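Local coordinates for protein lactate dehydrogenase, adjacent gene encodes predicted malate dehydrogenase (Cryptosporidium parvum, PDB 4ND2) that is thought to interconvert pyruvate and (S)-lactate using NADH/NAD(+) as cofactor, and binds pyruvate and an NAD analogue, at residues A[18-23]-A[46-51]; A[172-177]-A[289-294]; A[263-266]-A[271-274]. One frame throughout, in Å; residues are numbered along the deposited sequence.

Interaction 1: A[18-23]-A[46-51]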
loop_
_atom_site.group_PDB
_atom_site.type_symbol
_atom_site.label_atom_id
_atom_site.label_comp_id
_atom_site.label_asym_id
_atom_site.label_seq_id
_atom_site.Cartn_x
_atom_site.Cartn_y
_atom_site.Cartn_z
ATOM N N ASN A 18 4.101 -18.888 2.168
ATOM C CA ASN A 18 3.456 -17.639 2.580
ATOM C C ASN A 18 4.415 -16.456 2.586
ATOM O O ASN A 18 4.045 -15.360 2.177
ATOM C CB ASN A 18 2.817 -17.777 3.966
ATOM C CG ASN A 18 1.429 -18.375 3.916
ATOM O OD1 ASN A 18 0.812 -18.482 2.855
ATOM N ND2 ASN A 18 0.916 -18.749 5.078
ATOM N N ILE A 19 5.642 -16.674 3.051
ATOM C CA ILE A 19 6.649 -15.612 3.047
ATOM C C ILE A 19 6.886 -15.113 1.622
ATOM O O ILE A 19 6.865 -13.908 1.366
ATOM C CB ILE A 19 7.982 -16.079 3.665
ATOM C CG1 ILE A 19 7.820 -16.283 5.174
ATOM C CG2 ILE A 19 9.086 -15.067 3.391
ATOM C CD1 ILE A 19 8.994 -16.975 5.833
ATOM N N ALA A 20 7.108 -16.044 0.699
ATOM C CA ALA A 20 7.347 -15.695 -0.704
ATOM C C ALA A 20 6.182 -14.898 -1.291
ATOM O O ALA A 20 6.387 -13.918 -2.010
ATOM C CB ALA A 20 7.594 -16.954 -1.521
ATOM N N TYR A 21 4.968 -15.332 -0.961
ATOM C CA TYR A 21 3.722 -14.714 -1.417
ATOM C C TYR A 21 3.643 -13.247 -0.997
ATOM O O TYR A 21 3.364 -12.366 -1.814
ATOM C CB TYR A 21 2.553 -15.498 -0.802
ATOM C CG TYR A 21 1.165 -15.308 -1.383
ATOM C CD1 TYR A 21 0.957 -15.098 -2.744
ATOM C CD2 TYR A 21 0.043 -15.430 -0.563
ATOM C CE1 TYR A 21 -0.323 -14.967 -3.259
ATOM C CE2 TYR A 21 -1.238 -15.305 -1.070
ATOM C CZ TYR A 21 -1.417 -15.078 -2.418
ATOM O OH TYR A 21 -2.696 -14.962 -2.918
ATOM N N ILE A 22 3.905 -13.001 0.282
ATOM C CA ILE A 22 3.792 -11.662 0.866
ATOM C C ILE A 22 4.942 -10.755 0.432
ATOM O O ILE A 22 4.717 -9.587 0.103
ATOM C CB ILE A 22 3.721 -11.736 2.410
ATOM C CG1 ILE A 22 2.485 -12.530 2.849
ATOM C CG2 ILE A 22 3.718 -10.341 3.031
ATOM C CD1 ILE A 22 1.169 -11.990 2.336
ATOM N N VAL A 23 6.163 -11.286 0.437
ATOM C CA VAL A 23 7.331 -10.540 -0.039
ATOM C C VAL A 23 7.099 -10.085 -1.478
ATOM O O VAL A 23 7.341 -8.924 -1.815
ATOM C CB VAL A 23 8.628 -11.381 0.036
ATOM C CG1 VAL A 23 9.757 -10.736 -0.760
ATOM C CG2 VAL A 23 9.057 -11.585 1.485
ATOM N N LEU A 46 6.122 -20.833 -9.334
ATOM C CA LEU A 46 5.381 -20.582 -10.575
ATOM C C LEU A 46 4.008 -19.986 -10.277
ATOM O O LEU A 46 3.583 -19.030 -10.926
ATOM C CB LEU A 46 5.210 -21.870 -11.387
ATOM C CG LEU A 46 6.474 -22.487 -11.992
ATOM C CD1 LEU A 46 6.157 -23.865 -12.558
ATOM C CD2 LEU A 46 7.065 -21.588 -13.066
ATOM N N ASP A 47 3.327 -20.568 -9.295
ATOM C CA ASP A 47 2.004 -20.115 -8.868
ATOM C C ASP A 47 2.065 -18.668 -8.374
ATOM O O ASP A 47 1.275 -17.827 -8.796
ATOM C CB ASP A 47 1.484 -21.044 -7.764
ATOM C CG ASP A 47 0.031 -20.785 -7.390
ATOM O OD1 ASP A 47 -0.665 -19.998 -8.065
ATOM O OD2 ASP A 47 -0.421 -21.389 -6.394
ATOM N N ILE A 48 3.017 -18.382 -7.492
ATOM C CA ILE A 48 3.187 -17.030 -6.951
ATOM C C ILE A 48 3.599 -16.046 -8.054
ATOM O O ILE A 48 3.147 -14.899 -8.070
ATOM C CB ILE A 48 4.197 -17.024 -5.779
ATOM C CG1 ILE A 48 3.607 -17.785 -4.586
ATOM C CG2 ILE A 48 4.558 -15.601 -5.364
ATOM C CD1 ILE A 48 4.635 -18.213 -3.561
ATOM N N THR A 49 4.434 -16.502 -8.987
ATOM C CA THR A 49 4.828 -15.679 -10.131
ATOM C C THR A 49 3.609 -15.181 -10.905
ATOM O O THR A 49 3.545 -14.007 -11.267
ATOM C CB THR A 49 5.788 -16.435 -11.076
ATOM O OG1 THR A 49 7.042 -16.641 -10.414
ATOM C CG2 THR A 49 6.037 -15.651 -12.367
ATOM N N HIS A 50 2.638 -16.061 -11.138
ATOM C CA HIS A 50 1.412 -15.681 -11.852
ATOM C C HIS A 50 0.619 -14.590 -11.129
ATOM O O HIS A 50 -0.080 -13.804 -11.768
ATOM C CB HIS A 50 0.498 -16.891 -12.075
ATOM C CG HIS A 50 1.134 -18.003 -12.850
ATOM N ND1 HIS A 50 0.708 -19.310 -12.759
ATOM C CD2 HIS A 50 2.173 -18.006 -13.719
ATOM C CE1 HIS A 50 1.451 -20.068 -13.545
ATOM N NE2 HIS A 50 2.348 -19.303 -14.137
ATOM N N SER A 51 0.717 -14.559 -9.800
ATOM C CA SER A 51 0.008 -13.566 -8.988
ATOM C C SER A 51 0.663 -12.183 -9.006
ATOM O O SER A 51 0.011 -11.195 -8.675
ATOM C CB SER A 51 -0.123 -14.051 -7.535
ATOM O OG SER A 51 1.102 -13.932 -6.823
#
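Ile48 on helix 40-55 packs against Ala20 and Tyr21 on helix 14-26. The two helices belong to successive beta-alpha-beta crossovers of the Rossmann fold, one leading into strand 30-34 and the other out of it. They run nearly parallel. The axes of the two segments come within 10.0 Å. The nearest CA atoms, those of Tyr21 and Ile48, are 6.0 Å apart.

Ile48 makes the largest share of the contact. Its CB points toward helix 14-26 and splits into two arms. CG2 is the short arm, and it sits over the backbone of the other helix, 4.1 Å from Tyr21 CA. CG1 lies anti to the carbonyl carbon (chi1 -68°) and passes obliquely by the Tyr21 ring, with 4.2 Å between Ile48 CG1 and Tyr21 CD1. The tip, CD1, reaches farthest. It rests 3.8 Å from Ala20 CB and 3.9 Å from Tyr21 N. The small Ala20 lets this methyl close to the helix backbone. Ala20 also touches Val31 and Leu33 of strand 30-34, so this corner of the contact lies against the sheet.

A second subunit packs on the same side chains. Its Phe234 lies on Ile48 and meets the Tyr21 ring with the planes at about 60°. Asp47 accepts hydrogen bonds from the backbone N atoms of Tyr233, Phe234 and Ala235 of that subunit, at the start of its helix 234-248.

Ser51 comes to the edge of the Tyr21 ring, near its plane, with OG 4.0 Å from Tyr21 CE1. The hydroxyl is turned back to its own helix. Ser51 OG donates to Ile48 O at 2.6 Å, on a lone pair in the carbonyl plane, with a C=O...donor angle of 129°.

Interaction 2: A[172-177]-A[289-294]. With PYR (pyruvic acid), chain D; A3D (3-acetylpyridine adenine dinucleotide), chain C.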
loop_
_atom_site.group_PDB
_atom_site.type_symbol
_atom_site.label_atom_id
_atom_site.label_comp_id
_atom_site.label_asym_id
_atom_site.label_seq_id
_atom_site.Cartn_x
_atom_site.Cartn_y
_atom_site.Cartn_z
ATOM N N ASN A 172 4.675 -6.340 25.069
ATOM C CA ASN A 172 5.833 -7.155 24.738
ATOM C C ASN A 172 5.782 -8.515 25.414
ATOM O O ASN A 172 5.345 -8.633 26.563
ATOM C CB ASN A 172 7.119 -6.435 25.147
ATOM C CG ASN A 172 7.491 -5.324 24.187
ATOM O OD1 ASN A 172 7.764 -5.577 23.011
ATOM N ND2 ASN A 172 7.503 -4.091 24.676
ATOM N N VAL A 173 6.216 -9.534 24.677
ATOM C CA VAL A 173 6.501 -10.845 25.236
ATOM C C VAL A 173 8.008 -11.039 25.125
ATOM O O VAL A 173 8.597 -10.764 24.077
ATOM C CB VAL A 173 5.771 -11.974 24.480
ATOM C CG1 VAL A 173 6.178 -13.338 25.026
ATOM C CG2 VAL A 173 4.264 -11.789 24.566
ATOM N N ILE A 174 8.624 -11.494 26.213
ATOM C CA ILE A 174 10.067 -11.713 26.258
ATOM C C ILE A 174 10.390 -13.101 26.802
ATOM O O ILE A 174 9.507 -13.811 27.286
ATOM C CB ILE A 174 10.776 -10.633 27.106
ATOM C CG1 ILE A 174 10.229 -10.607 28.539
ATOM C CG2 ILE A 174 10.615 -9.268 26.452
ATOM C CD1 ILE A 174 10.995 -9.688 29.465
ATOM N N GLY A 175 11.662 -13.479 26.713
ATOM C CA GLY A 175 12.120 -14.790 27.156
ATOM C C GLY A 175 12.107 -15.792 26.020
ATOM O O GLY A 175 12.000 -15.418 24.851
ATOM N N GLY A 176 12.225 -17.070 26.364
ATOM C CA GLY A 176 12.223 -18.138 25.373
ATOM C C GLY A 176 10.850 -18.359 24.768
ATOM O O GLY A 176 9.830 -18.196 25.441
ATOM N N HIS A 177 10.829 -18.733 23.491
ATOM C CA HIS A 177 9.591 -19.046 22.782
ATOM C C HIS A 177 9.116 -20.436 23.196
ATOM O O HIS A 177 9.360 -21.430 22.507
ATOM C CB HIS A 177 9.814 -18.967 21.268
ATOM C CG HIS A 177 8.569 -19.164 20.459
ATOM N ND1 HIS A 177 7.488 -18.314 20.538
ATOM C CD2 HIS A 177 8.244 -20.101 19.537
ATOM C CE1 HIS A 177 6.544 -18.725 19.709
ATOM N NE2 HIS A 177 6.979 -19.807 19.088
ATOM N N LEU A 289 13.389 -3.286 29.296
ATOM C CA LEU A 289 12.064 -3.048 29.870
ATOM C C LEU A 289 12.138 -2.916 31.390
ATOM O O LEU A 289 13.037 -3.462 32.024
ATOM C CB LEU A 289 11.106 -4.190 29.517
ATOM C CG LEU A 289 10.704 -4.343 28.048
ATOM C CD1 LEU A 289 9.971 -5.659 27.837
ATOM C CD2 LEU A 289 9.845 -3.172 27.600
ATOM N N ASP A 290 11.181 -2.190 31.960
ATOM C CA ASP A 290 11.077 -2.040 33.407
ATOM C C ASP A 290 10.254 -3.198 33.960
ATOM O O ASP A 290 9.026 -3.137 33.996
ATOM C CB ASP A 290 10.429 -0.696 33.757
ATOM C CG ASP A 290 10.493 -0.375 35.245
ATOM O OD1 ASP A 290 11.444 -0.821 35.926
ATOM O OD2 ASP A 290 9.587 0.337 35.731
ATOM N N LEU A 291 10.939 -4.258 34.377
ATOM C CA LEU A 291 10.276 -5.463 34.864
ATOM C C LEU A 291 10.065 -5.412 36.370
ATOM O O LEU A 291 10.934 -4.957 37.113
ATOM C CB LEU A 291 11.103 -6.702 34.516
ATOM C CG LEU A 291 11.355 -6.963 33.029
ATOM C CD1 LEU A 291 12.244 -8.186 32.854
ATOM C CD2 LEU A 291 10.042 -7.132 32.279
ATOM N N THR A 292 8.909 -5.899 36.813
ATOM C CA THR A 292 8.629 -6.060 38.236
ATOM C C THR A 292 9.459 -7.224 38.780
ATOM O O THR A 292 9.964 -8.039 38.002
ATOM C CB THR A 292 7.141 -6.364 38.489
ATOM O OG1 THR A 292 6.787 -7.592 37.842
ATOM C CG2 THR A 292 6.256 -5.238 37.967
ATOM N N PRO A 293 9.606 -7.311 40.117
ATOM C CA PRO A 293 10.299 -8.464 40.696
ATOM C C PRO A 293 9.714 -9.806 40.242
ATOM O O PRO A 293 10.467 -10.729 39.934
ATOM C CB PRO A 293 10.113 -8.262 42.204
ATOM C CG PRO A 293 9.996 -6.789 42.365
ATOM C CD PRO A 293 9.273 -6.300 41.139
ATOM N N LEU A 294 8.387 -9.900 40.190
ATOM C CA LEU A 294 7.717 -11.104 39.696
ATOM C C LEU A 294 8.117 -11.418 38.251
ATOM O O LEU A 294 8.443 -12.559 37.930
ATOM C CB LEU A 294 6.194 -10.960 39.801
ATOM C CG LEU A 294 5.346 -12.121 39.264
ATOM C CD1 LEU A 294 5.770 -13.448 39.879
ATOM C CD2 LEU A 294 3.866 -11.864 39.511
HETATM C C PYR D . 3.789 -20.991 17.388
HETATM O O PYR D . 2.725 -20.917 16.730
HETATM O OXT PYR D . 4.026 -20.194 18.322
HETATM C CA PYR D . 4.768 -22.036 17.077
HETATM O O3 PYR D . 5.892 -21.970 17.549
HETATM C CB PYR D . 4.373 -23.176 16.187
HETATM P PA A3D C . 6.359 -27.651 6.799
HETATM O O1A A3D C . 5.112 -27.195 6.092
HETATM O O2A A3D C . 6.509 -29.104 7.168
HETATM O O5B A3D C . 7.625 -27.231 5.912
HETATM C C5B A3D C . 8.946 -27.670 6.204
HETATM C C4B A3D C . 9.716 -27.701 4.893
HETATM O O4B A3D C . 11.109 -27.885 5.149
HETATM C C3B A3D C . 9.272 -28.844 3.981
HETATM O O3B A3D C . 8.810 -28.344 2.721
HETATM C C2B A3D C . 10.510 -29.706 3.817
HETATM O O2B A3D C . 10.650 -30.284 2.517
HETATM C C1B A3D C . 11.626 -28.723 4.118
HETATM N N9A A3D C . 12.892 -29.373 4.517
HETATM C C8A A3D C . 13.059 -30.488 5.254
HETATM N N7A A3D C . 14.380 -30.761 5.397
HETATM C C5A A3D C . 15.068 -29.814 4.740
HETATM C C6A A3D C . 16.488 -29.502 4.488
HETATM N N6A A3D C . 17.474 -30.290 4.982
HETATM N N1A A3D C . 16.766 -28.401 3.749
HETATM C C2A A3D C . 15.804 -27.601 3.246
HETATM N N3A A3D C . 14.493 -27.831 3.439
HETATM C C4A A3D C . 14.078 -28.898 4.163
HETATM O O3 A3D C . 6.598 -26.809 8.156
HETATM P PN A3D C . 6.090 -25.295 8.412
HETATM O O1N A3D C . 4.640 -25.338 8.805
HETATM O O2N A3D C . 6.523 -24.409 7.277
HETATM O O5D A3D C . 6.970 -24.902 9.698
HETATM C C5D A3D C . 8.383 -24.794 9.562
HETATM C C4D A3D C . 9.069 -24.652 10.915
HETATM O O4D A3D C . 8.692 -23.413 11.528
HETATM C C3D A3D C . 8.703 -25.754 11.906
HETATM O O3D A3D C . 9.875 -26.196 12.591
HETATM C C2D A3D C . 7.771 -25.082 12.888
HETATM O O2D A3D C . 7.807 -25.650 14.200
HETATM C C1D A3D C . 8.321 -23.667 12.883
HETATM N N1N A3D C . 7.381 -22.661 13.373
HETATM C C2N A3D C . 7.824 -21.769 14.272
HETATM C C3N A3D C . 6.981 -20.790 14.777
HETATM C C7N A3D C . 7.476 -19.792 15.779
HETATM O O7N A3D C . 6.680 -18.999 16.239
HETATM C C8N A3D C . 8.918 -19.769 16.185
HETATM C C4N A3D C . 5.665 -20.738 14.336
HETATM C C5N A3D C . 5.230 -21.667 13.404
HETATM C C6N A3D C . 6.114 -22.629 12.935
#
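His177 NE2 donates a hydrogen bond to the keto oxygen O3 of pyruvate, 2.9 Å away, with an N-H...O angle of 153°. O3 lies at the edge of the imidazole, near the ring plane. The acetyl oxygen of the cofactor analogue is also close, with 3.0 Å between A3D O7N and His177 NE2, but it approaches obliquely. On the other side of the ring, ND1 is hydrogen-bonded to Asp150 OD2, which would fix the ring's rotation. His177 is the predicted proton acceptor, and the Asp-His pair is as in other lactate and malate dehydrogenases. Arg90, Asn122 and Arg153 also hold the pyruvate.

The histidine follows the end of strand 169-174 in the C-terminal alpha/beta domain. Gly175 and Gly176 make the turn between them. At Gly175 phi is positive, and a side chain would run into the carbonyl O of Ile174.

Away from the ligands, the strand packs on the segment leading into helix 293-314. Ile174 meets two leucines tip to tip. Its CG2 touches Leu289 CD1 at 3.9 Å. Its longer arm starts between the backbone N and the carbonyl carbon (chi1 58°) and extends to CD1, which rests against both methyls of Leu291. Ile174 CD1 is 3.9 Å from Leu291 CD1 and 3.9 Å from Leu291 CD2. Leu299 of helix 293-314 touches both Ile174 and Leu291.

Asn172 crosses Leu289 at a slant. Its CB is 4.0 Å from Leu289 CD1, and its ND2 lies 3.9 Å from Leu289 CD2. This amide nitrogen is hydrogen-bonded to Gly191 O of the third subunit, while Gly191 of that subunit also packs on Leu289.

Interaction 3: A[263-266]-A[271-274]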
loop_
_atom_site.group_PDB
_atom_site.type_symbol
_atom_site.label_atom_id
_atom_site.label_comp_id
_atom_site.label_asym_id
_atom_site.label_seq_id
_atom_site.Cartn_x
_atom_site.Cartn_y
_atom_site.Cartn_z
ATOM N N ASN A 263 24.514 -7.748 27.794
ATOM C CA ASN A 263 24.634 -6.763 28.878
ATOM C C ASN A 263 23.281 -6.245 29.360
ATOM O O ASN A 263 23.172 -5.106 29.814
ATOM C CB ASN A 263 25.512 -5.593 28.425
ATOM C CG ASN A 263 26.944 -6.009 28.147
ATOM O OD1 ASN A 263 27.586 -6.657 28.976
ATOM N ND2 ASN A 263 27.457 -5.630 26.981
ATOM N N HIS A 264 22.256 -7.088 29.262
ATOM C CA HIS A 264 20.898 -6.711 29.645
ATOM C C HIS A 264 20.189 -7.895 30.292
ATOM O O HIS A 264 20.578 -9.044 30.086
ATOM C CB HIS A 264 20.096 -6.245 28.423
ATOM C CG HIS A 264 20.859 -5.354 27.492
ATOM N ND1 HIS A 264 20.888 -3.983 27.629
ATOM C CD2 HIS A 264 21.617 -5.638 26.406
ATOM C CE1 HIS A 264 21.630 -3.460 26.668
ATOM N NE2 HIS A 264 22.084 -4.445 25.914
ATOM N N TYR A 265 19.156 -7.600 31.080
ATOM C CA TYR A 265 18.307 -8.616 31.717
ATOM C C TYR A 265 19.068 -9.640 32.572
ATOM O O TYR A 265 18.611 -10.770 32.747
ATOM C CB TYR A 265 17.449 -9.331 30.662
ATOM C CG TYR A 265 16.548 -8.395 29.887
ATOM C CD1 TYR A 265 16.898 -7.949 28.617
ATOM C CD2 TYR A 265 15.350 -7.943 30.435
ATOM C CE1 TYR A 265 16.076 -7.086 27.909
ATOM C CE2 TYR A 265 14.523 -7.080 29.736
ATOM C CZ TYR A 265 14.889 -6.655 28.473
ATOM O OH TYR A 265 14.069 -5.798 27.782
ATOM N N GLY A 266 20.220 -9.237 33.106
ATOM C CA GLY A 266 21.015 -10.091 33.988
ATOM C C GLY A 266 21.643 -11.322 33.352
ATOM O O GLY A 266 21.979 -12.272 34.060
ATOM N N TYR A 271 20.976 -16.372 23.607
ATOM C CA TYR A 271 19.899 -16.072 22.665
ATOM C C TYR A 271 18.546 -16.251 23.348
ATOM O O TYR A 271 18.194 -17.358 23.755
ATOM C CB TYR A 271 19.980 -16.966 21.421
ATOM C CG TYR A 271 20.817 -16.387 20.307
ATOM C CD1 TYR A 271 22.099 -16.862 20.048
ATOM C CD2 TYR A 271 20.324 -15.357 19.510
ATOM C CE1 TYR A 271 22.867 -16.330 19.025
ATOM C CE2 TYR A 271 21.083 -14.816 18.489
ATOM C CZ TYR A 271 22.352 -15.306 18.245
ATOM O OH TYR A 271 23.109 -14.772 17.231
ATOM N N MET A 272 17.799 -15.157 23.481
ATOM C CA MET A 272 16.440 -15.208 24.017
ATOM C C MET A 272 15.610 -14.026 23.522
ATOM O O MET A 272 16.150 -13.053 22.996
ATOM C CB MET A 272 16.464 -15.229 25.548
ATOM C CG MET A 272 16.928 -13.932 26.196
ATOM S SD MET A 272 16.774 -13.974 27.991
ATOM C CE MET A 272 17.234 -12.296 28.404
ATOM N N GLY A 273 14.297 -14.117 23.708
ATOM C CA GLY A 273 13.382 -13.060 23.296
ATOM C C GLY A 273 13.592 -11.767 24.064
ATOM O O GLY A 273 13.442 -11.734 25.285
ATOM N N VAL A 274 13.944 -10.706 23.340
ATOM C CA VAL A 274 14.112 -9.370 23.914
ATOM C C VAL A 274 13.687 -8.312 22.897
ATOM O O VAL A 274 13.672 -8.592 21.697
ATOM C CB VAL A 274 15.578 -9.092 24.312
ATOM C CG1 VAL A 274 15.979 -9.930 25.517
ATOM C CG2 VAL A 274 16.525 -9.342 23.141
#
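Tyr265 and Val274 run side by side, pointing opposite ways. The valine approaches the tyrosine ring obliquely, on its CD1-CE1 side. Val274 CG1 does most of the touching, at 3.7 Å from Tyr265 CE1 and 3.8 Å from Tyr265 CD1. Val274 CB follows at 4.1 Å from Tyr265 CE1. The backbones stay well apart, with 8.9 Å between the CA atoms of Tyr265 and Val274, so side chains alone bridge the gap.

Met272 comes at the base of the same tyrosine. Its CG starts between the backbone N and the carbonyl carbon (chi1 69°), and the chain is extended from there. The methyl therefore reaches far from the strand. Met272 CE ends 3.7 Å from Tyr265 CB. The terminal methyl makes this contact, and the sulfur stands farther off.

The two segments belong to one beta hairpin. Residues 263-266 lie in the connection between antiparallel strands 253-261 and 270-279. Tyr265 has a positive phi of 55° there, and its side chain folds back over the second strand. Met272 and Val274 are two residues apart on the strand, so both face Tyr265. Their backbones pair with Ala259 and Cys257 of the first strand.

The far end of Tyr265 is pinned by the chain after strand 284-286. Its OH is hydrogen-bonded to Leu287 O and accepts a hydrogen bond from Leu289 N. Ile286 touches both Tyr265 and Val274, while on helix 293-314 Leu299 packs on Tyr265 and Ile303 on Met272.

Overall arrangement
Interaction 1 lies in the NAD-binding domain, and interactions 2 and 3 in the C-terminal domain. The centre of interaction 1 is about 36 Å from that of interaction 2. All three are mainly buried. A second subunit covers interaction 1 and a third reaches interaction 2, while no other chain touches interaction 3. Interaction 1 joins two helices; the others join loops and strands near helix 293-314. Interactions 2 and 3 touch directly: Gly175 N lies 2.9 Å from Gly273 O, a probable hydrogen bond, and Leu291 packs on the Tyr265 ring. Contacts between the segments are mainly apolar; interaction 1 adds a serine at a ring edge, interaction 2 a substrate-bonded histidine beyond the strand.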